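Local atomic coordinates of flavodoxin (PDB entry 5LJI), a protein that binds flavin mononucleotide and probably serves as a low-potential electron donor to a number of redox enzymes. Residues 7-12 with 63-68; 53-58 with 86-91; 96-101 with 122-127. All coordinates share one frame; numbering follows the deposited sequence.

Contact 1: residues 7-12 with 63-68. With FMN (flavin mononucleotide), chain C.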
# COMPACT_ATOMS: atom_id res chain seq x y z
N VAL A 7 1.57 3.01 4.76
CA VAL A 7 1.85 4.35 4.33
C VAL A 7 1.03 4.74 3.11
O VAL A 7 1.02 4.04 2.11
CB VAL A 7 3.39 4.50 4.05
CG1 VAL A 7 3.66 5.93 3.58
CG2 VAL A 7 4.25 4.20 5.29
N PHE A 8 0.30 5.87 3.18
CA PHE A 8 -0.61 6.30 2.14
C PHE A 8 -0.37 7.76 1.63
O PHE A 8 0.14 8.61 2.34
CB PHE A 8 -2.05 6.14 2.60
CG PHE A 8 -2.53 7.22 3.54
CD1 PHE A 8 -2.28 7.11 4.92
CD2 PHE A 8 -3.16 8.38 3.06
CE1 PHE A 8 -2.64 8.15 5.79
CE2 PHE A 8 -3.59 9.41 3.94
CZ PHE A 8 -3.32 9.29 5.32
N ALA A 9 -0.77 8.01 0.39
CA ALA A 9 -0.91 9.37 -0.16
C ALA A 9 -2.33 9.47 -0.66
O ALA A 9 -2.87 8.49 -1.15
CB ALA A 9 0.05 9.58 -1.30
N SER A 10 -2.96 10.61 -0.40
CA SER A 10 -4.33 10.85 -0.82
C SER A 10 -4.59 12.34 -0.87
O SER A 10 -4.37 13.05 0.12
CB SER A 10 -5.32 10.20 0.14
OG SER A 10 -6.65 10.31 -0.39
N MSE A 11 -5.08 12.82 -2.00
CA MSE A 11 -5.38 14.22 -2.16
C MSE A 11 -6.84 14.47 -1.91
O MSE A 11 -7.20 15.46 -1.33
CB MSE A 11 -5.03 14.59 -3.59
CG MSE A 11 -4.66 16.06 -3.73
SE MSE A 11 -3.99 16.32 -5.59
CE MSE A 11 -5.66 15.99 -6.59
N THR A 12 -7.70 13.57 -2.34
CA THR A 12 -9.12 13.77 -2.17
C THR A 12 -9.75 12.66 -1.37
O THR A 12 -10.95 12.52 -1.38
CB THR A 12 -9.82 13.90 -3.54
OG1 THR A 12 -9.84 12.64 -4.22
CG2 THR A 12 -9.09 14.91 -4.41
N GLU A 63 2.74 9.10 -13.00
CA GLU A 63 2.13 8.07 -12.18
C GLU A 63 2.16 8.27 -10.65
O GLU A 63 1.13 8.25 -10.00
CB GLU A 63 2.74 6.72 -12.53
CG GLU A 63 2.43 6.36 -13.98
CD GLU A 63 3.52 5.45 -14.57
OE1 GLU A 63 4.18 4.70 -13.82
OE2 GLU A 63 3.68 5.46 -15.78
N LEU A 64 3.35 8.42 -10.10
CA LEU A 64 3.49 8.66 -8.65
C LEU A 64 2.93 10.03 -8.26
O LEU A 64 3.23 11.01 -8.88
CB LEU A 64 4.94 8.66 -8.26
CG LEU A 64 5.48 7.39 -7.68
CD1 LEU A 64 5.21 6.19 -8.55
CD2 LEU A 64 6.99 7.59 -7.53
N PRO A 65 2.12 10.09 -7.19
CA PRO A 65 1.85 11.40 -6.65
C PRO A 65 3.17 12.15 -6.25
O PRO A 65 4.07 11.56 -5.67
CB PRO A 65 1.01 11.08 -5.42
CG PRO A 65 0.40 9.72 -5.71
CD PRO A 65 1.54 9.01 -6.37
N ASP A 66 3.25 13.44 -6.57
CA ASP A 66 4.36 14.37 -6.19
C ASP A 66 4.87 14.13 -4.78
O ASP A 66 6.09 13.93 -4.55
CB ASP A 66 3.81 15.83 -6.30
CG ASP A 66 4.89 16.93 -6.24
OD1 ASP A 66 6.10 16.61 -6.09
OD2 ASP A 66 4.51 18.14 -6.37
N GLU A 67 3.93 14.14 -3.84
CA GLU A 67 4.23 13.96 -2.43
C GLU A 67 4.79 12.56 -2.06
O GLU A 67 5.27 12.40 -0.95
CB GLU A 67 3.00 14.28 -1.56
CG GLU A 67 1.88 13.24 -1.58
CD GLU A 67 0.84 13.51 -2.67
OE1 GLU A 67 1.17 14.12 -3.72
OE2 GLU A 67 -0.30 13.07 -2.49
N MSE A 68 4.74 11.58 -2.99
CA MSE A 68 5.08 10.16 -2.71
C MSE A 68 6.47 9.92 -3.20
O MSE A 68 7.05 8.89 -2.91
CB MSE A 68 4.20 9.17 -3.49
CG MSE A 68 3.23 8.22 -2.77
SE MSE A 68 4.03 7.45 -1.12
CE MSE A 68 2.39 6.46 -0.64
N1 FMN C . -5.95 7.30 -12.34
C2 FMN C . -5.29 6.28 -12.89
O2 FMN C . -5.61 5.08 -12.63
N3 FMN C . -4.31 6.53 -13.75
C4 FMN C . -3.92 7.76 -14.15
O4 FMN C . -3.05 7.95 -15.03
C4A FMN C . -4.58 8.92 -13.57
N5 FMN C . -4.26 10.18 -13.89
C5A FMN C . -4.94 11.18 -13.33
C6 FMN C . -4.61 12.47 -13.64
C7 FMN C . -5.30 13.52 -13.03
C7M FMN C . -4.97 14.94 -13.38
C8 FMN C . -6.38 13.25 -12.05
C8M FMN C . -7.15 14.38 -11.39
C9 FMN C . -6.71 11.96 -11.74
C9A FMN C . -6.01 10.91 -12.32
N10 FMN C . -6.32 9.62 -11.99
C10 FMN C . -5.64 8.58 -12.61
C1' FMN C . -7.38 9.25 -11.05
C2' FMN C . -7.02 9.48 -9.56
O2' FMN C . -5.88 8.70 -9.17
C3' FMN C . -8.28 9.14 -8.77
O3' FMN C . -9.04 10.36 -8.90
C4' FMN C . -8.04 8.79 -7.30
O4' FMN C . -9.29 8.40 -6.78
C5' FMN C . -7.45 9.93 -6.49
O5' FMN C . -7.06 9.46 -5.17
P FMN C . -7.27 10.33 -3.84
O1P FMN C . -8.77 10.56 -3.74
O2P FMN C . -6.51 11.64 -3.92
O3P FMN C . -6.78 9.37 -2.69
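A9 takes most of the contact: carbons of P65 and M68 and a carboxylate oxygen of E67 gather round its methyl group. CG of the selenomethionine M68 lies 3.8 Å from A9 CB, the ring of P65 touches the same methyl more loosely through CG, and E67 OE2 stands 3.7 Å from A9 CB. The chain of M68 bends at chi2 (-41°), which turns its terminal CE back along strand 3-8, to 3.7 Å from A9 N and within loose reach of V7 CG1. No hydrogen bond crosses; P65, E67 and M68 pack on A9 by van der Waals contact, M68 CE also lying against the backbone, and E67 OE2 is satisfied by the hydroxyl of Y57. Strand 3-8 leads straight into the phosphate loop of the flavodoxin fold, and 63-68, in the loop ahead of helix 69-75, packs against the end of that strand. Beyond A9 the first segment bends round the FMN phosphate. M11 N and T12 N both donate to O2P, the bond from T12 being the straighter (2.8 Å from T12 N to O2P, 163° at the hydrogen). The two hydroxyls take the other oxygens: S10 OG donates to O3P and T12 OG1 to O1P, both over very short distances. T15 N and N14 ND2 add further bonds to the cofactor, and F8 turns its ring the other way, onto E16 and A19 of helix 14-28.

Contact 2: residues 53-58 with 86-91. With FMN (flavin mononucleotide), chain C.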
# COMPACT_ATOMS: atom_id res chain seq x y z
N ILE A 53 3.05 -1.99 3.87
CA ILE A 53 1.99 -1.80 2.90
C ILE A 53 2.04 -0.40 2.39
O ILE A 53 2.20 0.52 3.19
CB ILE A 53 0.62 -2.08 3.49
CG1 ILE A 53 0.44 -3.58 3.70
CG2 ILE A 53 -0.48 -1.62 2.52
CD1 ILE A 53 -0.62 -3.91 4.75
N VAL A 54 1.91 -0.24 1.07
CA VAL A 54 1.72 1.12 0.46
C VAL A 54 0.36 1.28 -0.17
O VAL A 54 -0.11 0.41 -0.84
CB VAL A 54 2.79 1.44 -0.58
CG1 VAL A 54 2.37 2.63 -1.41
CG2 VAL A 54 4.10 1.71 0.12
N ALA A 55 -0.29 2.40 0.08
CA ALA A 55 -1.60 2.70 -0.48
C ALA A 55 -1.47 3.97 -1.27
O ALA A 55 -1.06 5.01 -0.70
CB ALA A 55 -2.61 2.82 0.63
N THR A 56 -1.59 3.91 -2.62
CA THR A 56 -1.31 5.11 -3.45
C THR A 56 -2.36 5.36 -4.47
O THR A 56 -2.94 4.40 -4.98
CB THR A 56 -0.18 5.00 -4.53
OG1 THR A 56 0.39 3.70 -4.67
CG2 THR A 56 0.71 6.15 -4.51
N TYR A 57 -2.51 6.62 -4.87
CA TYR A 57 -3.29 6.93 -6.07
C TYR A 57 -2.28 7.09 -7.24
O TYR A 57 -1.06 7.06 -7.02
CB TYR A 57 -4.21 8.17 -5.94
CG TYR A 57 -3.53 9.50 -5.64
CD1 TYR A 57 -3.11 9.83 -4.33
CD2 TYR A 57 -3.29 10.43 -6.65
CE1 TYR A 57 -2.47 11.08 -4.06
CE2 TYR A 57 -2.70 11.66 -6.36
CZ TYR A 57 -2.29 11.99 -5.08
OH TYR A 57 -1.68 13.23 -4.84
N THR A 58 -2.82 7.22 -8.44
CA THR A 58 -1.99 7.50 -9.63
C THR A 58 -2.41 8.78 -10.31
O THR A 58 -3.58 9.19 -10.31
CB THR A 58 -1.61 6.27 -10.51
OG1 THR A 58 -1.67 6.51 -11.96
CG2 THR A 58 -2.22 5.01 -10.12
N GLY A 86 2.50 -5.63 0.61
CA GLY A 86 1.34 -5.61 -0.25
C GLY A 86 1.13 -4.18 -0.65
O GLY A 86 1.60 -3.26 0.04
N VAL A 87 0.46 -4.00 -1.80
CA VAL A 87 0.22 -2.69 -2.41
C VAL A 87 -1.25 -2.58 -2.79
O VAL A 87 -1.82 -3.53 -3.36
CB VAL A 87 1.13 -2.39 -3.64
CG1 VAL A 87 1.09 -0.92 -4.01
CG2 VAL A 87 2.59 -2.73 -3.36
N VAL A 88 -1.85 -1.44 -2.46
CA VAL A 88 -3.23 -1.11 -2.87
C VAL A 88 -3.29 0.32 -3.36
O VAL A 88 -2.39 1.12 -3.07
CB VAL A 88 -4.23 -1.27 -1.69
CG1 VAL A 88 -4.18 -2.70 -1.11
CG2 VAL A 88 -4.01 -0.22 -0.59
N GLY A 89 -4.36 0.68 -4.05
CA GLY A 89 -4.40 1.98 -4.69
C GLY A 89 -5.77 2.35 -5.21
O GLY A 89 -6.61 1.49 -5.40
N SER A 90 -5.96 3.64 -5.44
CA SER A 90 -7.10 4.17 -6.12
C SER A 90 -6.60 4.85 -7.38
O SER A 90 -5.59 5.53 -7.40
CB SER A 90 -7.87 5.20 -5.30
OG SER A 90 -9.01 5.64 -6.00
N GLY A 91 -7.35 4.63 -8.44
CA GLY A 91 -7.16 5.32 -9.70
C GLY A 91 -8.54 5.54 -10.32
O GLY A 91 -9.54 5.68 -9.60
N1 FMN C . -5.95 7.30 -12.34
C2 FMN C . -5.29 6.28 -12.89
O2 FMN C . -5.61 5.08 -12.63
N3 FMN C . -4.31 6.53 -13.75
C4 FMN C . -3.92 7.76 -14.15
O4 FMN C . -3.05 7.95 -15.03
C4A FMN C . -4.58 8.92 -13.57
N5 FMN C . -4.26 10.18 -13.89
C5A FMN C . -4.94 11.18 -13.33
C6 FMN C . -4.61 12.47 -13.64
C7 FMN C . -5.30 13.52 -13.03
C7M FMN C . -4.97 14.94 -13.38
C8 FMN C . -6.38 13.25 -12.05
C8M FMN C . -7.15 14.38 -11.39
C9 FMN C . -6.71 11.96 -11.74
C9A FMN C . -6.01 10.91 -12.32
N10 FMN C . -6.32 9.62 -11.99
C10 FMN C . -5.64 8.58 -12.61
C1' FMN C . -7.38 9.25 -11.05
C2' FMN C . -7.02 9.48 -9.56
O2' FMN C . -5.88 8.70 -9.17
C3' FMN C . -8.28 9.14 -8.77
O3' FMN C . -9.04 10.36 -8.90
C4' FMN C . -8.04 8.79 -7.30
O4' FMN C . -9.29 8.40 -6.78
C5' FMN C . -7.45 9.93 -6.49
O5' FMN C . -7.06 9.46 -5.17
P FMN C . -7.27 10.33 -3.84
O1P FMN C . -8.77 10.56 -3.74
O2P FMN C . -6.51 11.64 -3.92
O3P FMN C . -6.78 9.37 -2.69
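I53 meets G86 across two parallel strands: I53 CG2 rests 3.6 Å from G86 O, and the same oxygen accepts a hydrogen bond from V54 N. V54 then returns the link through its own carbonyl, since V88 N donates to V54 O in a nearly straight bond (3.0 Å, 172° at the hydrogen). The side chain of V54 lies on the opposite face from I53, near V87 and against F105 and F109 of helix 100-111. At A55 the partner is V88, whose CG2 lies 3.6 Å from A55 CB: with CG1 at chi1 -57°, CG2 falls between the backbone N and carbonyl carbon of V88. T56 N closes the next bond, to V88 O at 2.9 Å. These strands, 51-57 and 84-91, are linked through helix 69-75 as a beta-alpha-beta unit in the five-stranded parallel sheet of the flavodoxin fold, and their C-terminal ends open onto the FMN site. T56 OG1 is buried here without a polar partner in the model. Y57 turns its ring away from 86-91 toward the cofactor: FMN O2P lies 3.9 Å above one ring face, offset toward the rim, and Y57 CB packs 3.2 Å from O5' of FMN. T58 grips the ribityl chain by its backbone, T58 O accepting from O2' of FMN at 2.6 Å. From the other strand S90 OG accepts from O4' of FMN at 2.9 Å and also pairs with the carbonyl of L125.

Contact 3: residues 96-101 with 122-127. With FMN (flavin mononucleotide), chain C.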
# COMPACT_ATOMS: atom_id res chain seq x y z
N ASP A 96 -6.05 4.06 -19.34
CA ASP A 96 -5.49 2.71 -19.58
C ASP A 96 -4.41 2.46 -18.57
O ASP A 96 -4.16 1.30 -18.25
CB ASP A 96 -4.93 2.51 -21.01
CG ASP A 96 -4.02 3.65 -21.44
OD1 ASP A 96 -4.57 4.75 -21.67
OD2 ASP A 96 -2.80 3.44 -21.60
N GLU A 97 -3.76 3.52 -18.07
CA GLU A 97 -2.75 3.39 -16.98
C GLU A 97 -3.41 3.34 -15.62
O GLU A 97 -3.08 4.11 -14.72
CB GLU A 97 -1.70 4.52 -17.00
CG GLU A 97 -1.09 4.78 -18.36
CD GLU A 97 -1.95 5.74 -19.20
OE1 GLU A 97 -3.22 5.79 -19.02
OE2 GLU A 97 -1.36 6.44 -20.05
N PHE A 98 -4.30 2.36 -15.47
CA PHE A 98 -5.19 2.23 -14.35
C PHE A 98 -4.41 1.75 -13.17
O PHE A 98 -3.85 0.64 -13.23
CB PHE A 98 -6.27 1.20 -14.63
CG PHE A 98 -7.20 0.99 -13.47
CD1 PHE A 98 -7.86 2.06 -12.91
CD2 PHE A 98 -7.38 -0.26 -12.92
CE1 PHE A 98 -8.69 1.88 -11.83
CE2 PHE A 98 -8.23 -0.47 -11.85
CZ PHE A 98 -8.90 0.61 -11.31
N CYS A 99 -4.34 2.58 -12.13
CA CYS A 99 -3.61 2.26 -10.89
C CYS A 99 -2.17 1.87 -11.17
O CYS A 99 -1.56 1.10 -10.44
CB CYS A 99 -4.36 1.21 -10.11
SG CYS A 99 -5.74 1.95 -9.24
N LYS A 100 -1.60 2.42 -12.21
CA LYS A 100 -0.14 2.27 -12.41
C LYS A 100 0.80 2.46 -11.26
O LYS A 100 1.83 1.76 -11.17
CB LYS A 100 0.31 3.31 -13.38
CG LYS A 100 0.42 2.78 -14.75
CD LYS A 100 1.72 2.07 -14.96
CE LYS A 100 2.06 2.29 -16.42
NZ LYS A 100 3.54 2.45 -16.62
N ALA A 101 0.55 3.45 -10.40
CA ALA A 101 1.48 3.67 -9.26
C ALA A 101 1.52 2.43 -8.39
O ALA A 101 2.54 2.13 -7.77
CB ALA A 101 1.20 4.95 -8.44
N LYS A 122 -6.33 -2.84 -6.91
CA LYS A 122 -6.50 -1.60 -7.61
C LYS A 122 -7.94 -1.24 -7.50
O LYS A 122 -8.83 -2.09 -7.74
CB LYS A 122 -6.10 -1.80 -9.07
CG LYS A 122 -4.68 -2.32 -9.21
CD LYS A 122 -4.22 -2.38 -10.69
CE LYS A 122 -2.75 -2.77 -10.74
NZ LYS A 122 -2.20 -2.70 -12.13
N VAL A 123 -8.21 0.01 -7.09
CA VAL A 123 -9.58 0.45 -6.94
C VAL A 123 -9.88 1.61 -7.87
O VAL A 123 -9.09 2.57 -8.03
CB VAL A 123 -9.92 0.84 -5.46
CG1 VAL A 123 -11.35 1.36 -5.36
CG2 VAL A 123 -9.70 -0.34 -4.53
N ASP A 124 -11.06 1.51 -8.47
CA ASP A 124 -11.52 2.49 -9.42
C ASP A 124 -12.20 3.57 -8.57
O ASP A 124 -13.23 3.35 -8.05
CB ASP A 124 -12.55 1.85 -10.38
CG ASP A 124 -12.92 2.75 -11.57
OD1 ASP A 124 -12.25 3.78 -11.83
OD2 ASP A 124 -13.91 2.40 -12.25
N LEU A 125 -11.57 4.74 -8.49
CA LEU A 125 -12.09 5.87 -7.73
C LEU A 125 -12.43 5.49 -6.28
O LEU A 125 -11.53 5.02 -5.54
CB LEU A 125 -13.23 6.58 -8.48
CG LEU A 125 -12.70 7.23 -9.76
CD1 LEU A 125 -13.85 7.58 -10.70
CD2 LEU A 125 -11.90 8.49 -9.49
N SER A 126 -13.65 5.73 -5.84
CA SER A 126 -14.03 5.43 -4.48
C SER A 126 -14.32 3.96 -4.35
O SER A 126 -14.80 3.32 -5.29
CB SER A 126 -15.33 6.15 -4.04
OG SER A 126 -15.46 7.44 -4.61
N ALA A 127 -14.12 3.43 -3.15
CA ALA A 127 -14.38 2.01 -2.94
C ALA A 127 -15.86 1.69 -2.75
O ALA A 127 -16.59 2.42 -2.08
CB ALA A 127 -13.62 1.53 -1.72
N1 FMN C . -5.95 7.30 -12.34
C2 FMN C . -5.29 6.28 -12.89
O2 FMN C . -5.61 5.08 -12.63
N3 FMN C . -4.31 6.53 -13.75
C4 FMN C . -3.92 7.76 -14.15
O4 FMN C . -3.05 7.95 -15.03
C4A FMN C . -4.58 8.92 -13.57
N5 FMN C . -4.26 10.18 -13.89
C5A FMN C . -4.94 11.18 -13.33
C6 FMN C . -4.61 12.47 -13.64
C7 FMN C . -5.30 13.52 -13.03
C7M FMN C . -4.97 14.94 -13.38
C8 FMN C . -6.38 13.25 -12.05
C8M FMN C . -7.15 14.38 -11.39
C9 FMN C . -6.71 11.96 -11.74
C9A FMN C . -6.01 10.91 -12.32
N10 FMN C . -6.32 9.62 -11.99
C10 FMN C . -5.64 8.58 -12.61
C1' FMN C . -7.38 9.25 -11.05
C2' FMN C . -7.02 9.48 -9.56
O2' FMN C . -5.88 8.70 -9.17
C3' FMN C . -8.28 9.14 -8.77
O3' FMN C . -9.04 10.36 -8.90
C4' FMN C . -8.04 8.79 -7.30
O4' FMN C . -9.29 8.40 -6.78
C5' FMN C . -7.45 9.93 -6.49
O5' FMN C . -7.06 9.46 -5.17
P FMN C . -7.27 10.33 -3.84
O1P FMN C . -8.77 10.56 -3.74
O2P FMN C . -6.51 11.64 -3.92
O3P FMN C . -6.78 9.37 -2.69
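An aromatic ring and a cysteine of the loop ahead of helix 100-111 pack on the end of strand 115-124, a partly buried van der Waals contact beside the pyrimidine edge of the flavin. F98, with CG anti to its backbone N (chi1 178°), sends its ring across to the strand. CZ comes 3.7 Å from D124 N, which lies at the ring edge near its plane, and CE2 stands 3.7 Å from K122 CB, the ring and the lysine chain crossing obliquely. C99 adds a second layer: its SG lies over one face of the F98 ring, toward the rim, and its CB sits 3.6 Å from K122 CB. The lysine runs extended past C99 and finds its salt bridge in D103. No hydrogen bond joins the segments, yet the loop of 96-101 binds the isoalloxazine: C99 N donates to FMN O2 (2.8 Å, 170°), while FMN N3 donates to E97 O. A type II turn from E97 to K100 carries both backbone groups, C99 occupying the N-cap position of helix 100-111. Strand 115-124 is outermost in the sheet, next to 84-91, and V123 faces away from the loop onto I18 of helix 14-28.

All three contacts lie by the C-terminal ends of the strands of one parallel sheet and share the FMN; their hydrogen bonds to it fall mainly on the phosphate, the ribityl chain and the pyrimidine edge in turn. Contact 2 is the most central, entirely buried and made of strand-to-strand backbone bonds; contact 1 is also buried, yet rests on packing without a hydrogen bond between its segments. Contact 3, farther from the centre of the chain, is only partly buried and joins a loop to an outermost strand. Strands 3-8, 51-57, 84-91 and 115-124 are successive neighbours in the sheet, so V7 O bonds to A55 N between contacts 1 and 2, while an E63–K100 salt bridge joins contacts 1 and 3.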